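PDB 4G97: response regulator receiver from Brucella melitensis biovar Abortus, which probably acts as a phosphorylation-dependent anti-anti-sigma switch of the general stress response, joining a sigma-factor-like domain to a receiver domain. Local coordinates for residues R6-F17 with D52-C61. Numbering follows the deposited sequence.
Sequences RIAPHLPYLRRF and DRIGLYRLFC
Leu14 and Tyr57 face each other where helices 11-17 and 52-61 run roughly alongside, their axes 10.7 Å apart at closest and inclined at 38°, within the all-helical sigma2-like part of PhyR. The packing is chiefly apolar. Methyl CD1 of Leu14 sits over the centre of the Tyr57 ring, 3.8 Å from the centroid and 9° off the normal, a CH-pi contact. With CG anti to the backbone N (chi1 178°), Leu14 reaches across to helix 52-61 and splits its branches: CD1 also meets CB of Phe60, while CD2 lies 3.9 Å from Leu56 CG. Leu56 in turn sends CD2 against His10 CB and CD1 against Ile7 CD1, which brings Ile7 and His10 into the packing.

Further along, Phe17 joins Tyr57 and Phe60 in an aromatic cluster. Both Phe17 pairings are oblique, with ring centroids 5.5 Å (Tyr57) and 5.9 Å (Phe60) apart; Cys61 SG approaches the edge of the Phe17 ring.

Toward the other end, Arg53 runs extended past His10, its CB lying over one face of the imidazole at 3.8 Å from the centroid in a second CH-pi contact. Arg53 NH2 then donates to Tyr57 OH, the hydroxyl tilted from the guanidinium plane. Glu105, outside both helices, draws the polar groups together: its carboxylate pairs with Arg16 and hydrogen-bonds the Tyr57 hydroxyl, and its backbone O accepts from Arg53. The Glu105 carboxylate and backbone O, one for each arginine, probably ease the 4.0 Å approach of Arg16 NH2 to Arg53 NH2. At the start of segment 52-61 the charge pairing is looser, a long salt bridge with Arg6 NE 3.7 Å from Asp52 OD1.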
ATOM      1  N   ARG A   6     -15.614 -16.683   8.800  1.00 41.86           N
ATOM      2  CA  ARG A   6     -16.236 -15.744   7.878  1.00 39.55           C
ATOM      3  C   ARG A   6     -15.227 -14.620   7.591  1.00 39.37           C
ATOM      4  O   ARG A   6     -15.107 -14.182   6.445  1.00 39.55           O
ATOM      5  CB  ARG A   6     -17.543 -15.165   8.465  1.00 38.45           C
ATOM      6  CG  ARG A   6     -18.746 -16.138   8.394  1.00 46.56           C
ATOM      7  CD  ARG A   6     -20.116 -15.482   8.553  1.00 50.79           C
ATOM      8  NE  ARG A   6     -20.248 -14.658   9.756  1.00 55.34           N
ATOM      9  CZ  ARG A   6     -20.911 -15.018  10.852  1.00 75.48           C
ATOM     10  NH1 ARG A   6     -21.526 -16.197  10.910  1.00 75.79           N
ATOM     11  NH2 ARG A   6     -20.966 -14.208  11.897  1.00 47.67           N
ATOM     12  N   ILE A   7     -14.506 -14.166   8.638  1.00 32.98           N
ATOM     13  CA  ILE A   7     -13.555 -13.059   8.532  1.00 33.53           C
ATOM     14  C   ILE A   7     -12.107 -13.424   8.173  1.00 38.00           C
ATOM     15  O   ILE A   7     -11.444 -12.638   7.488  1.00 35.89           O
ATOM     16  CB  ILE A   7     -13.675 -12.019   9.678  1.00 37.02           C
ATOM     17  CG1 ILE A   7     -13.213 -12.560  11.018  1.00 37.20           C
ATOM     18  CG2 ILE A   7     -15.066 -11.367   9.751  1.00 37.46           C
ATOM     19  CD1 ILE A   7     -11.910 -11.984  11.443  1.00 51.65           C
ATOM     20  N   ALA A   8     -11.621 -14.614   8.605  1.00 36.53           N
ATOM     21  CA  ALA A   8     -10.246 -15.072   8.329  1.00 36.77           C
ATOM     22  C   ALA A   8      -9.771 -14.843   6.880  1.00 40.75           C
ATOM     23  O   ALA A   8      -8.660 -14.330   6.725  1.00 41.28           O
ATOM     24  CB  ALA A   8     -10.054 -16.529   8.731  1.00 37.42           C
ATOM     25  N   PRO A   9     -10.571 -15.117   5.807  1.00 36.95           N
ATOM     26  CA  PRO A   9     -10.060 -14.863   4.446  1.00 35.99           C
ATOM     27  C   PRO A   9      -9.818 -13.402   4.109  1.00 36.78           C
ATOM     28  O   PRO A   9      -9.121 -13.126   3.129  1.00 35.86           O
ATOM     29  CB  PRO A   9     -11.155 -15.436   3.535  1.00 37.78           C
ATOM     30  CG  PRO A   9     -11.940 -16.344   4.391  1.00 42.54           C
ATOM     31  CD  PRO A   9     -11.914 -15.734   5.745  1.00 38.22           C
ATOM     32  N   HIS A  10     -10.414 -12.474   4.887  1.00 30.96           N
ATOM     33  CA  HIS A  10     -10.323 -11.046   4.607  1.00 29.41           C
ATOM     34  C   HIS A  10      -9.177 -10.326   5.365  1.00 31.43           C
ATOM     35  O   HIS A  10      -8.878  -9.166   5.059  1.00 28.26           O
ATOM     36  CB  HIS A  10     -11.702 -10.379   4.836  1.00 29.48           C
ATOM     37  CG  HIS A  10     -12.817 -11.054   4.080  1.00 32.66           C
ATOM     38  ND1 HIS A  10     -12.858 -11.053   2.695  1.00 34.70           N
ATOM     39  CD2 HIS A  10     -13.861 -11.781   4.543  1.00 33.46           C
ATOM     40  CE1 HIS A  10     -13.928 -11.761   2.362  1.00 33.57           C
ATOM     41  NE2 HIS A  10     -14.576 -12.199   3.440  1.00 33.56           N
ATOM     42  N   LEU A  11      -8.558 -11.011   6.353  1.00 27.42           N
ATOM     43  CA  LEU A  11      -7.459 -10.448   7.164  1.00 27.24           C
ATOM     44  C   LEU A  11      -6.219 -10.016   6.334  1.00 31.04           C
ATOM     45  O   LEU A  11      -5.725  -8.911   6.569  1.00 30.86           O
ATOM     46  CB  LEU A  11      -7.060 -11.395   8.313  1.00 27.05           C
ATOM     47  CG  LEU A  11      -8.087 -11.600   9.429  1.00 31.55           C
ATOM     48  CD1 LEU A  11      -7.619 -12.730  10.376  1.00 31.45           C
ATOM     49  CD2 LEU A  11      -8.281 -10.303  10.250  1.00 34.86           C
ATOM     50  N   PRO A  12      -5.703 -10.811   5.362  1.00 28.32           N
ATOM     51  CA  PRO A  12      -4.544 -10.339   4.582  1.00 27.61           C
ATOM     52  C   PRO A  12      -4.757  -8.954   3.968  1.00 31.31           C
ATOM     53  O   PRO A  12      -3.941  -8.068   4.196  1.00 28.16           O
ATOM     54  CB  PRO A  12      -4.397 -11.415   3.497  1.00 28.62           C
ATOM     55  CG  PRO A  12      -4.879 -12.662   4.184  1.00 33.56           C
ATOM     56  CD  PRO A  12      -6.087 -12.177   4.937  1.00 29.39           C
ATOM     57  N   TYR A  13      -5.883  -8.748   3.238  1.00 28.90           N
ATOM     58  CA  TYR A  13      -6.164  -7.466   2.594  1.00 28.81           C
ATOM     59  C   TYR A  13      -6.417  -6.338   3.578  1.00 31.72           C
ATOM     60  O   TYR A  13      -6.201  -5.170   3.236  1.00 30.32           O
ATOM     61  CB  TYR A  13      -7.291  -7.580   1.544  1.00 31.04           C
ATOM     62  CG  TYR A  13      -6.884  -8.368   0.317  1.00 37.85           C
ATOM     63  CD1 TYR A  13      -5.546  -8.467  -0.062  1.00 40.08           C
ATOM     64  CD2 TYR A  13      -7.836  -8.981  -0.491  1.00 40.43           C
ATOM     65  CE1 TYR A  13      -5.161  -9.199  -1.177  1.00 41.32           C
ATOM     66  CE2 TYR A  13      -7.462  -9.711  -1.620  1.00 42.15           C
ATOM     67  CZ  TYR A  13      -6.121  -9.823  -1.951  1.00 50.71           C
ATOM     68  OH  TYR A  13      -5.723 -10.511  -3.069  1.00 55.02           O
ATOM     69  N   LEU A  14      -6.911  -6.666   4.776  1.00 28.38           N
ATOM     70  CA  LEU A  14      -7.136  -5.638   5.791  1.00 27.41           C
ATOM     71  C   LEU A  14      -5.776  -5.137   6.302  1.00 29.09           C
ATOM     72  O   LEU A  14      -5.631  -3.940   6.539  1.00 30.26           O
ATOM     73  CB  LEU A  14      -8.038  -6.143   6.923  1.00 26.96           C
ATOM     74  CG  LEU A  14      -8.313  -5.152   8.076  1.00 30.90           C
ATOM     75  CD1 LEU A  14      -9.228  -4.027   7.644  1.00 29.87           C
ATOM     76  CD2 LEU A  14      -8.876  -5.879   9.305  1.00 33.44           C
ATOM     77  N   ARG A  15      -4.766  -6.042   6.418  1.00 24.41           N
ATOM     78  CA  ARG A  15      -3.384  -5.663   6.775  1.00 23.25           C
ATOM     79  C   ARG A  15      -2.814  -4.777   5.656  1.00 25.34           C
ATOM     80  O   ARG A  15      -2.169  -3.792   5.964  1.00 25.64           O
ATOM     81  CB  ARG A  15      -2.485  -6.907   6.974  1.00 24.64           C
ATOM     82  CG  ARG A  15      -2.811  -7.660   8.256  1.00 26.77           C
ATOM     83  CD  ARG A  15      -1.855  -8.786   8.588  1.00 30.41           C
ATOM     84  NE  ARG A  15      -2.457  -9.645   9.610  1.00 28.31           N
ATOM     85  CZ  ARG A  15      -3.147 -10.755   9.356  1.00 37.32           C
ATOM     86  NH1 ARG A  15      -3.246 -11.216   8.117  1.00 24.32           N
ATOM     87  NH2 ARG A  15      -3.698 -11.436  10.342  1.00 28.34           N
ATOM     88  N   ARG A  16      -3.069  -5.103   4.360  1.00 21.63           N
ATOM     89  CA  ARG A  16      -2.589  -4.274   3.251  1.00 22.89           C
ATOM     90  C   ARG A  16      -3.111  -2.835   3.430  1.00 28.48           C
ATOM     91  O   ARG A  16      -2.325  -1.868   3.417  1.00 27.36           O
ATOM     92  CB  ARG A  16      -3.037  -4.839   1.893  1.00 20.97           C
ATOM     93  CG  ARG A  16      -2.588  -3.941   0.716  1.00 20.56           C
ATOM     94  CD  ARG A  16      -3.112  -4.408  -0.630  1.00 26.64           C
ATOM     95  NE  ARG A  16      -4.574  -4.514  -0.609  1.00 34.39           N
ATOM     96  CZ  ARG A  16      -5.296  -5.244  -1.448  1.00 38.61           C
ATOM     97  NH1 ARG A  16      -4.709  -5.914  -2.427  1.00 26.51           N
ATOM     98  NH2 ARG A  16      -6.611  -5.307  -1.314  1.00 27.65           N
ATOM     99  N   PHE A  17      -4.433  -2.716   3.667  1.00 24.84           N
ATOM    100  CA  PHE A  17      -5.099  -1.444   3.904  1.00 24.79           C
ATOM    101  C   PHE A  17      -4.500  -0.740   5.142  1.00 30.48           C
ATOM    102  O   PHE A  17      -4.130   0.428   5.048  1.00 29.63           O
ATOM    103  CB  PHE A  17      -6.604  -1.679   4.079  1.00 26.39           C
ATOM    104  CG  PHE A  17      -7.412  -0.452   4.430  1.00 28.29           C
ATOM    105  CD1 PHE A  17      -7.544   0.601   3.523  1.00 31.36           C
ATOM    106  CD2 PHE A  17      -8.080  -0.363   5.649  1.00 29.13           C
ATOM    107  CE1 PHE A  17      -8.290   1.734   3.851  1.00 31.50           C
ATOM    108  CE2 PHE A  17      -8.845   0.764   5.962  1.00 32.25           C
ATOM    109  CZ  PHE A  17      -8.931   1.809   5.064  1.00 30.50           C
ATOM    110  N   ASP A  52     -19.375  -9.760   4.947  1.00 35.13           N
ATOM    111  CA  ASP A  52     -18.435  -9.979   6.027  1.00 34.38           C
ATOM    112  C   ASP A  52     -17.186  -9.082   5.852  1.00 36.01           C
ATOM    113  O   ASP A  52     -16.719  -8.517   6.838  1.00 34.86           O
ATOM    114  CB  ASP A  52     -18.077 -11.470   6.097  1.00 35.85           C
ATOM    115  CG  ASP A  52     -19.249 -12.374   6.476  1.00 44.30           C
ATOM    116  OD1 ASP A  52     -20.099 -11.944   7.297  1.00 44.47           O
ATOM    117  OD2 ASP A  52     -19.281 -13.525   6.007  1.00 48.64           O
ATOM    118  N   ARG A  53     -16.717  -8.890   4.596  1.00 33.39           N
ATOM    119  CA  ARG A  53     -15.540  -8.057   4.269  1.00 33.64           C
ATOM    120  C   ARG A  53     -15.775  -6.609   4.657  1.00 37.33           C
ATOM    121  O   ARG A  53     -14.953  -6.030   5.365  1.00 36.05           O
ATOM    122  CB  ARG A  53     -15.153  -8.157   2.781  1.00 33.29           C
ATOM    123  CG  ARG A  53     -13.691  -7.728   2.517  1.00 33.22           C
ATOM    124  CD  ARG A  53     -13.296  -7.637   1.044  1.00 33.30           C
ATOM    125  NE  ARG A  53     -11.968  -7.015   0.907  1.00 41.45           N
ATOM    126  CZ  ARG A  53     -11.589  -6.225  -0.092  1.00 53.72           C
ATOM    127  NH1 ARG A  53     -12.427  -5.955  -1.092  1.00 38.82           N
ATOM    128  NH2 ARG A  53     -10.367  -5.691  -0.099  1.00 29.83           N
ATOM    129  N   ILE A  54     -16.929  -6.038   4.223  1.00 35.31           N
ATOM    130  CA  ILE A  54     -17.371  -4.675   4.545  1.00 34.99           C
ATOM    131  C   ILE A  54     -17.459  -4.498   6.067  1.00 38.46           C
ATOM    132  O   ILE A  54     -16.907  -3.533   6.587  1.00 38.24           O
ATOM    133  CB  ILE A  54     -18.668  -4.266   3.770  1.00 37.71           C
ATOM    134  CG1 ILE A  54     -18.438  -4.347   2.247  1.00 38.46           C
ATOM    135  CG2 ILE A  54     -19.171  -2.855   4.177  1.00 37.78           C
ATOM    136  CD1 ILE A  54     -19.718  -4.307   1.364  1.00 42.63           C
ATOM    137  N   GLY A  55     -18.097  -5.455   6.760  1.00 35.70           N
ATOM    138  CA  GLY A  55     -18.212  -5.458   8.221  1.00 34.63           C
ATOM    139  C   GLY A  55     -16.865  -5.491   8.936  1.00 36.06           C
ATOM    140  O   GLY A  55     -16.692  -4.850   9.983  1.00 33.94           O
ATOM    141  N   LEU A  56     -15.890  -6.240   8.371  1.00 31.36           N
ATOM    142  CA  LEU A  56     -14.556  -6.309   8.955  1.00 30.47           C
ATOM    143  C   LEU A  56     -13.844  -4.954   8.819  1.00 33.03           C
ATOM    144  O   LEU A  56     -13.281  -4.478   9.797  1.00 31.03           O
ATOM    145  CB  LEU A  56     -13.721  -7.442   8.324  1.00 30.37           C
ATOM    146  CG  LEU A  56     -12.286  -7.659   8.841  1.00 34.34           C
ATOM    147  CD1 LEU A  56     -12.259  -8.019  10.330  1.00 33.86           C
ATOM    148  CD2 LEU A  56     -11.574  -8.744   8.060  1.00 33.45           C
ATOM    149  N   TYR A  57     -13.880  -4.342   7.615  1.00 30.44           N
ATOM    150  CA  TYR A  57     -13.234  -3.052   7.338  1.00 29.73           C
ATOM    151  C   TYR A  57     -13.896  -1.916   8.106  1.00 35.05           C
ATOM    152  O   TYR A  57     -13.194  -1.007   8.570  1.00 33.15           O
ATOM    153  CB  TYR A  57     -13.267  -2.753   5.846  1.00 28.87           C
ATOM    154  CG  TYR A  57     -12.132  -3.374   5.066  1.00 27.26           C
ATOM    155  CD1 TYR A  57     -12.111  -4.737   4.793  1.00 29.04           C
ATOM    156  CD2 TYR A  57     -11.080  -2.593   4.589  1.00 26.00           C
ATOM    157  CE1 TYR A  57     -11.084  -5.308   4.042  1.00 29.55           C
ATOM    158  CE2 TYR A  57     -10.054  -3.150   3.835  1.00 24.89           C
ATOM    159  CZ  TYR A  57     -10.075  -4.500   3.537  1.00 31.34           C
ATOM    160  OH  TYR A  57      -9.077  -5.043   2.772  1.00 32.05           O
ATOM    161  N   ARG A  58     -15.250  -1.982   8.253  1.00 33.47           N
ATOM    162  CA  ARG A  58     -16.068  -1.028   9.032  1.00 33.33           C
ATOM    163  C   ARG A  58     -15.656  -1.056  10.508  1.00 38.00           C
ATOM    164  O   ARG A  58     -15.422  -0.006  11.107  1.00 37.56           O
ATOM    165  CB  ARG A  58     -17.576  -1.348   8.875  1.00 34.38           C
ATOM    166  CG  ARG A  58     -18.469  -0.290   9.494  1.00 42.15           C
ATOM    167  CD  ARG A  58     -19.897  -0.484   9.083  1.00 51.98           C
ATOM    168  NE  ARG A  58     -20.787   0.235   9.989  1.00 61.17           N
ATOM    169  CZ  ARG A  58     -22.107   0.100  10.010  1.00 73.23           C
ATOM    170  NH1 ARG A  58     -22.710  -0.734   9.167  1.00 55.62           N
ATOM    171  NH2 ARG A  58     -22.835   0.793  10.874  1.00 57.83           N
ATOM    172  N   LEU A  59     -15.524  -2.262  11.085  1.00 36.48           N
ATOM    173  CA  LEU A  59     -15.057  -2.434  12.458  1.00 36.02           C
ATOM    174  C   LEU A  59     -13.663  -1.836  12.587  1.00 39.34           C
ATOM    175  O   LEU A  59     -13.422  -1.057  13.514  1.00 38.93           O
ATOM    176  CB  LEU A  59     -15.038  -3.925  12.817  1.00 36.29           C
ATOM    177  CG  LEU A  59     -14.491  -4.327  14.186  1.00 41.06           C
ATOM    178  CD1 LEU A  59     -15.300  -3.710  15.314  1.00 41.26           C
ATOM    179  CD2 LEU A  59     -14.514  -5.837  14.324  1.00 43.93           C
ATOM    180  N   PHE A  60     -12.742  -2.174  11.643  1.00 35.20           N
ATOM    181  CA  PHE A  60     -11.387  -1.610  11.660  1.00 33.83           C
ATOM    182  C   PHE A  60     -11.445  -0.074  11.651  1.00 36.81           C
ATOM    183  O   PHE A  60     -10.843   0.548  12.521  1.00 37.12           O
ATOM    184  CB  PHE A  60     -10.540  -2.137  10.482  1.00 35.00           C
ATOM    185  CG  PHE A  60      -9.153  -1.537  10.444  1.00 35.14           C
ATOM    186  CD1 PHE A  60      -8.916  -0.332   9.787  1.00 35.90           C
ATOM    187  CD2 PHE A  60      -8.094  -2.144  11.119  1.00 35.84           C
ATOM    188  CE1 PHE A  60      -7.649   0.246   9.793  1.00 36.09           C
ATOM    189  CE2 PHE A  60      -6.822  -1.579  11.102  1.00 37.19           C
ATOM    190  CZ  PHE A  60      -6.612  -0.379  10.451  1.00 34.94           C
ATOM    191  N   CYS A  61     -12.141   0.528  10.666  1.00 35.32           N
ATOM    192  CA  CYS A  61     -12.267   1.989  10.556  1.00 36.86           C
ATOM    193  C   CYS A  61     -12.945   2.650  11.767  1.00 43.69           C
ATOM    194  O   CYS A  61     -12.527   3.737  12.153  1.00 42.61           O
ATOM    195  CB  CYS A  61     -12.909   2.411   9.240  1.00 37.13           C
ATOM    196  SG  CYS A  61     -11.940   1.986   7.767  1.00 40.93           S
TER